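Local coordinates for GDSL-like protein (Roseburia intestinalis L1-82, PDB 6HFZ), which removes acetyl groups from complex beta-mannans as a two-domain carbohydrate esterase of the GDSL-like, SGNH-hydrolase type, at residues Q292-I306 with V348-Y362. Residues are numbered along the deposited sequence; the frame is centred on the assembly and turned at random.
Sequences QYRKSVKLPAPVAEI and VRLTETHENDAVPFY
Two loops, each crossing from one antiparallel sheet of the beta-rich domain to the other, pack together here, with a classic beta bulge where strands 303-308 and 342-352 pair. At the bulge Thr351 and Glu352 both face Val303, and Val303 O accepts from Thr351 N (2.9 Å) and Glu352 N (3.2 Å), both on the same face of its plane. Beside it, the side chains of Val303 and Glu352 lie alongside, pointing the same way, and the Glu352 carboxylate goes on to a salt bridge with Arg317. Between the sheets, Ala304 CB sits over one face of the Phe361 ring, 4.1 Å from its centroid; the opposite face carries the water that joins Arg294 O to Tyr362 N. Arg294 lays its guanidinium over Tyr362 CB, its CG swung opposite the backbone N (chi1 176°) and the chain bent at chi3; Arg294 NH2 meets Pro360 O (3.0 Å) in the guanidinium plane but from above the Pro360 carbonyl plane. Across the loops, the cis-proline Pro300 sets CB over the His354 ring, 4.2 Å from its centroid, while Pro300 O takes Ala358 N at 2.8 Å. Asp357 fixes that imidazole, receiving His354 ND1 on the syn side of OD1 (2.8 Å) and His354 N on OD2. Were Asp357 replaced by an alanine, both His354 donors would probably lose their mate and the ring would be freer to turn off Pro300.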
loop_
_atom_site.group_PDB
_atom_site.type_symbol
_atom_site.label_atom_id
_atom_site.label_comp_id
_atom_site.label_asym_id
_atom_site.label_seq_id
_atom_site.Cartn_x
_atom_site.Cartn_y
_atom_site.Cartn_z
ATOM N N GLN A 292 -9.345 -1.539 10.566
ATOM C CA GLN A 292 -9.211 -2.550 9.553
ATOM C C GLN A 292 -10.032 -3.787 9.935
ATOM O O GLN A 292 -9.966 -4.225 11.073
ATOM C CB GLN A 292 -7.758 -2.988 9.420
ATOM C CG GLN A 292 -6.846 -2.001 8.714
ATOM C CD GLN A 292 -5.508 -2.687 8.523
ATOM O OE1 GLN A 292 -4.837 -3.016 9.509
ATOM N NE2 GLN A 292 -5.156 -2.961 7.272
ATOM N N TYR A 293 -10.744 -4.374 8.970
ATOM C CA TYR A 293 -11.613 -5.517 9.226
ATOM C C TYR A 293 -11.897 -6.263 7.923
ATOM O O TYR A 293 -11.734 -5.696 6.839
ATOM C CB TYR A 293 -12.958 -5.095 9.857
ATOM C CG TYR A 293 -13.802 -4.137 9.023
ATOM C CD1 TYR A 293 -13.505 -2.774 8.942
ATOM C CD2 TYR A 293 -14.921 -4.582 8.331
ATOM C CE1 TYR A 293 -14.293 -1.890 8.200
ATOM C CE2 TYR A 293 -15.701 -3.715 7.566
ATOM C CZ TYR A 293 -15.387 -2.368 7.496
ATOM O OH TYR A 293 -16.191 -1.500 6.789
ATOM N N ARG A 294 -12.364 -7.514 8.049
ATOM C CA ARG A 294 -12.628 -8.294 6.870
ATOM C C ARG A 294 -14.008 -7.968 6.290
ATOM O O ARG A 294 -15.012 -7.928 7.007
ATOM C CB ARG A 294 -12.569 -9.793 7.175
ATOM C CG ARG A 294 -12.939 -10.695 5.997
ATOM C CD ARG A 294 -12.571 -12.139 6.340
ATOM N NE ARG A 294 -13.242 -12.684 7.519
ATOM C CZ ARG A 294 -12.742 -13.624 8.305
ATOM N NH1 ARG A 294 -11.536 -14.131 8.064
ATOM N NH2 ARG A 294 -13.388 -14.007 9.399
ATOM N N LYS A 295 -14.056 -7.833 4.954
ATOM C CA LYS A 295 -15.269 -7.908 4.184
ATOM C C LYS A 295 -15.206 -9.231 3.401
ATOM O O LYS A 295 -14.299 -9.452 2.592
ATOM C CB LYS A 295 -15.411 -6.691 3.265
ATOM C CG LYS A 295 -15.909 -5.422 3.933
ATOM C CD LYS A 295 -16.172 -4.302 2.978
ATOM C CE LYS A 295 -16.728 -3.089 3.686
ATOM N NZ LYS A 295 -16.601 -1.852 2.875
ATOM N N SER A 296 -16.158 -10.120 3.704
ATOM C CA SER A 296 -16.142 -11.520 3.336
ATOM C C SER A 296 -17.021 -11.755 2.104
ATOM O O SER A 296 -18.121 -11.256 2.012
ATOM C CB SER A 296 -16.591 -12.375 4.511
ATOM O OG SER A 296 -16.811 -13.720 4.083
ATOM N N VAL A 297 -16.522 -12.517 1.136
ATOM C CA VAL A 297 -17.368 -12.949 0.026
ATOM C C VAL A 297 -18.111 -14.238 0.391
ATOM O O VAL A 297 -18.975 -14.702 -0.393
ATOM C CB VAL A 297 -16.557 -13.149 -1.260
ATOM C CG1 VAL A 297 -16.113 -11.785 -1.814
ATOM C CG2 VAL A 297 -15.385 -14.097 -1.047
ATOM N N LYS A 298 -17.743 -14.837 1.519
ATOM C CA LYS A 298 -18.481 -15.971 2.095
ATOM C C LYS A 298 -19.583 -15.401 2.982
ATOM O O LYS A 298 -19.269 -14.805 4.004
ATOM C CB LYS A 298 -17.537 -16.866 2.897
ATOM C CG LYS A 298 -16.549 -17.658 2.054
ATOM C CD LYS A 298 -15.710 -18.614 2.865
ATOM C CE LYS A 298 -14.334 -18.835 2.266
ATOM N NZ LYS A 298 -13.709 -20.073 2.792
ATOM N N LEU A 299 -20.845 -15.550 2.543
ATOM C CA LEU A 299 -21.989 -14.852 3.076
ATOM C C LEU A 299 -22.948 -15.850 3.735
ATOM O O LEU A 299 -22.975 -17.026 3.350
ATOM C CB LEU A 299 -22.727 -14.175 1.917
ATOM C CG LEU A 299 -22.045 -13.010 1.190
ATOM C CD1 LEU A 299 -23.045 -12.345 0.251
ATOM C CD2 LEU A 299 -21.477 -11.990 2.174
ATOM N N PRO A 300 -23.772 -15.390 4.682
ATOM C CA PRO A 300 -23.726 -14.067 5.270
ATOM C C PRO A 300 -22.637 -13.973 6.349
ATOM O O PRO A 300 -22.027 -14.965 6.723
ATOM C CB PRO A 300 -25.124 -13.852 5.866
ATOM C CG PRO A 300 -25.596 -15.232 6.241
ATOM C CD PRO A 300 -24.720 -16.207 5.473
ATOM N N ALA A 301 -22.413 -12.744 6.834
ATOM C CA ALA A 301 -21.435 -12.435 7.862
ATOM C C ALA A 301 -21.999 -11.365 8.805
ATOM O O ALA A 301 -23.020 -10.727 8.514
ATOM C CB ALA A 301 -20.160 -11.970 7.207
ATOM N N PRO A 302 -21.384 -11.178 9.983
ATOM C CA PRO A 302 -21.870 -10.230 10.973
ATOM C C PRO A 302 -21.642 -8.775 10.576
ATOM O O PRO A 302 -20.898 -8.486 9.613
ATOM C CB PRO A 302 -21.019 -10.506 12.210
ATOM C CG PRO A 302 -20.543 -11.899 12.018
ATOM C CD PRO A 302 -20.278 -11.971 10.531
ATOM N N VAL A 303 -22.330 -7.906 11.303
ATOM C CA VAL A 303 -22.187 -6.466 11.220
ATOM C C VAL A 303 -21.773 -5.980 12.597
ATOM O O VAL A 303 -22.284 -6.490 13.600
ATOM C CB VAL A 303 -23.492 -5.793 10.762
ATOM C CG1 VAL A 303 -23.331 -4.284 10.700
ATOM C CG2 VAL A 303 -23.976 -6.360 9.418
ATOM N N ALA A 304 -20.817 -5.050 12.639
ATOM C CA ALA A 304 -20.398 -4.406 13.878
ATOM C C ALA A 304 -20.591 -2.895 13.771
ATOM O O ALA A 304 -20.852 -2.386 12.696
ATOM C CB ALA A 304 -18.956 -4.739 14.171
ATOM N N GLU A 305 -20.361 -2.212 14.890
ATOM C CA GLU A 305 -20.277 -0.770 14.960
ATOM C C GLU A 305 -19.010 -0.417 15.748
ATOM O O GLU A 305 -18.542 -1.175 16.661
ATOM C CB GLU A 305 -21.555 -0.187 15.572
ATOM C CG GLU A 305 -21.624 -0.306 17.084
ATOM C CD GLU A 305 -22.936 0.133 17.740
ATOM O OE1 GLU A 305 -23.722 0.869 17.066
ATOM O OE2 GLU A 305 -23.188 -0.298 18.911
ATOM N N ILE A 306 -18.396 0.707 15.378
ATOM C CA ILE A 306 -17.260 1.260 16.072
ATOM C C ILE A 306 -17.655 2.660 16.596
ATOM O O ILE A 306 -18.294 3.440 15.882
ATOM C CB ILE A 306 -16.014 1.309 15.150
ATOM C CG1 ILE A 306 -14.794 1.830 15.900
ATOM C CG2 ILE A 306 -16.270 2.085 13.871
ATOM C CD1 ILE A 306 -13.479 1.492 15.235
ATOM N N VAL A 348 -15.483 -1.570 19.658
ATOM C CA VAL A 348 -16.134 -2.244 18.555
ATOM C C VAL A 348 -17.073 -3.303 19.160
ATOM O O VAL A 348 -16.654 -4.020 20.044
ATOM C CB VAL A 348 -15.084 -2.873 17.620
ATOM C CG1 VAL A 348 -15.744 -3.600 16.465
ATOM C CG2 VAL A 348 -14.096 -1.821 17.117
ATOM N N ARG A 349 -18.313 -3.360 18.676
ATOM C CA ARG A 349 -19.354 -4.259 19.195
ATOM C C ARG A 349 -20.087 -4.898 18.021
ATOM O O ARG A 349 -20.447 -4.212 17.097
ATOM C CB ARG A 349 -20.395 -3.439 19.981
ATOM C CG ARG A 349 -21.427 -4.269 20.735
ATOM C CD ARG A 349 -22.293 -3.393 21.680
ATOM N NE ARG A 349 -23.319 -4.212 22.360
ATOM C CZ ARG A 349 -23.163 -4.758 23.567
ATOM N NH1 ARG A 349 -22.090 -4.480 24.281
ATOM N NH2 ARG A 349 -24.090 -5.549 24.079
ATOM N N LEU A 350 -20.440 -6.184 18.120
ATOM C CA LEU A 350 -21.256 -6.802 17.090
ATOM C C LEU A 350 -22.728 -6.428 17.297
ATOM O O LEU A 350 -23.212 -6.504 18.431
ATOM C CB LEU A 350 -21.059 -8.318 17.163
ATOM C CG LEU A 350 -20.159 -8.932 16.089
ATOM C CD1 LEU A 350 -18.832 -8.250 15.959
ATOM C CD2 LEU A 350 -19.970 -10.422 16.286
ATOM N N THR A 351 -23.377 -5.986 16.216
ATOM C CA THR A 351 -24.783 -5.493 16.224
ATOM C C THR A 351 -25.745 -6.395 15.447
ATOM O O THR A 351 -26.957 -6.359 15.739
ATOM C CB THR A 351 -24.857 -4.064 15.677
ATOM O OG1 THR A 351 -24.412 -4.063 14.319
ATOM C CG2 THR A 351 -24.015 -3.103 16.481
ATOM N N GLU A 352 -25.270 -7.152 14.447
ATOM C CA GLU A 352 -26.122 -8.095 13.670
ATOM C C GLU A 352 -25.350 -9.410 13.460
ATOM O O GLU A 352 -24.148 -9.402 13.176
ATOM C CB GLU A 352 -26.553 -7.540 12.300
ATOM C CG GLU A 352 -27.155 -6.134 12.337
ATOM C CD GLU A 352 -27.475 -5.529 10.971
ATOM O OE1 GLU A 352 -27.411 -4.271 10.833
ATOM O OE2 GLU A 352 -27.804 -6.315 10.034
ATOM N N THR A 353 -26.034 -10.529 13.685
ATOM C CA THR A 353 -25.556 -11.868 13.413
ATOM C C THR A 353 -26.668 -12.653 12.722
ATOM O O THR A 353 -27.830 -12.221 12.742
ATOM C CB THR A 353 -25.107 -12.628 14.668
ATOM O OG1 THR A 353 -26.211 -12.768 15.583
ATOM C CG2 THR A 353 -23.902 -11.958 15.298
ATOM N N HIS A 354 -26.272 -13.773 12.108
ATOM C CA HIS A 354 -27.168 -14.626 11.404
ATOM C C HIS A 354 -26.878 -16.067 11.800
ATOM O O HIS A 354 -25.720 -16.441 11.978
ATOM C CB HIS A 354 -27.072 -14.434 9.880
ATOM C CG HIS A 354 -27.052 -13.006 9.455
ATOM N ND1 HIS A 354 -25.885 -12.268 9.431
ATOM C CD2 HIS A 354 -28.040 -12.182 9.048
ATOM C CE1 HIS A 354 -26.154 -11.052 8.993
ATOM N NE2 HIS A 354 -27.465 -10.974 8.754
ATOM N N GLU A 355 -27.952 -16.866 11.926
ATOM C CA GLU A 355 -27.820 -18.248 12.372
ATOM C C GLU A 355 -26.820 -18.978 11.463
ATOM O O GLU A 355 -25.992 -19.774 11.926
ATOM C CB GLU A 355 -29.199 -18.916 12.378
ATOM C CG GLU A 355 -29.484 -19.693 13.651
ATOM C CD GLU A 355 -28.494 -20.804 13.963
ATOM O OE1 GLU A 355 -28.167 -20.970 15.157
ATOM O OE2 GLU A 355 -28.056 -21.500 13.016
ATOM N N ASN A 356 -26.881 -18.652 10.170
ATOM C CA ASN A 356 -26.100 -19.309 9.126
ATOM C C ASN A 356 -24.834 -18.503 8.751
ATOM O O ASN A 356 -24.382 -18.591 7.620
ATOM C CB ASN A 356 -26.975 -19.543 7.888
ATOM C CG ASN A 356 -27.580 -18.284 7.293
ATOM O OD1 ASN A 356 -27.896 -17.328 8.006
ATOM N ND2 ASN A 356 -27.769 -18.285 5.980
ATOM N N ASP A 357 -24.261 -17.707 9.661
ATOM C CA ASP A 357 -23.070 -16.894 9.300
ATOM C C ASP A 357 -21.944 -17.836 8.853
ATOM O O ASP A 357 -21.651 -18.805 9.538
ATOM C CB ASP A 357 -22.614 -16.002 10.464
ATOM C CG ASP A 357 -23.324 -14.655 10.509
ATOM O OD1 ASP A 357 -23.830 -14.203 9.454
ATOM O OD2 ASP A 357 -23.396 -14.071 11.592
ATOM N N ALA A 358 -21.335 -17.540 7.696
ATOM C CA ALA A 358 -20.275 -18.407 7.075
ATOM C C ALA A 358 -18.940 -18.239 7.808
ATOM O O ALA A 358 -18.074 -19.133 7.845
ATOM C CB ALA A 358 -20.142 -18.048 5.612
ATOM N N VAL A 359 -18.745 -17.035 8.350
ATOM C CA VAL A 359 -17.511 -16.649 8.994
ATOM C C VAL A 359 -17.849 -15.731 10.167
ATOM O O VAL A 359 -18.865 -15.033 10.178
ATOM C CB VAL A 359 -16.563 -15.892 8.033
ATOM C CG1 VAL A 359 -16.088 -16.745 6.866
ATOM C CG2 VAL A 359 -17.170 -14.589 7.537
ATOM N N PRO A 360 -16.953 -15.664 11.153
ATOM C CA PRO A 360 -17.049 -14.667 12.211
ATOM C C PRO A 360 -16.598 -13.306 11.662
ATOM O O PRO A 360 -16.030 -13.223 10.570
ATOM C CB PRO A 360 -16.054 -15.138 13.260
ATOM C CG PRO A 360 -15.023 -15.893 12.457
ATOM C CD PRO A 360 -15.778 -16.531 11.312
ATOM N N PHE A 361 -16.883 -12.247 12.425
ATOM C CA PHE A 361 -16.320 -10.934 12.134
ATOM C C PHE A 361 -14.816 -10.986 12.468
ATOM O O PHE A 361 -14.454 -11.535 13.483
ATOM C CB PHE A 361 -17.067 -9.879 12.953
ATOM C CG PHE A 361 -16.739 -8.467 12.557
ATOM C CD1 PHE A 361 -15.595 -7.843 13.037
ATOM C CD2 PHE A 361 -17.555 -7.783 11.663
ATOM C CE1 PHE A 361 -15.292 -6.540 12.643
ATOM C CE2 PHE A 361 -17.194 -6.521 11.203
ATOM C CZ PHE A 361 -16.090 -5.888 11.731
ATOM N N TYR A 362 -13.948 -10.437 11.597
ATOM C CA TYR A 362 -12.488 -10.356 11.882
ATOM C C TYR A 362 -12.090 -8.875 11.998
ATOM O O TYR A 362 -12.048 -8.163 11.001
ATOM C CB TYR A 362 -11.648 -11.088 10.813
ATOM C CG TYR A 362 -10.266 -11.439 11.339
ATOM C CD1 TYR A 362 -9.325 -10.459 11.574
ATOM C CD2 TYR A 362 -9.926 -12.755 11.654
ATOM C CE1 TYR A 362 -8.086 -10.768 12.131
ATOM C CE2 TYR A 362 -8.674 -13.097 12.148
ATOM C CZ TYR A 362 -7.766 -12.093 12.418
ATOM O OH TYR A 362 -6.555 -12.419 12.971
HETATM O O HOH W 1 -15.217 -8.988 9.509
HETATM O O HOH W 2 -15.701 -11.578 8.290
#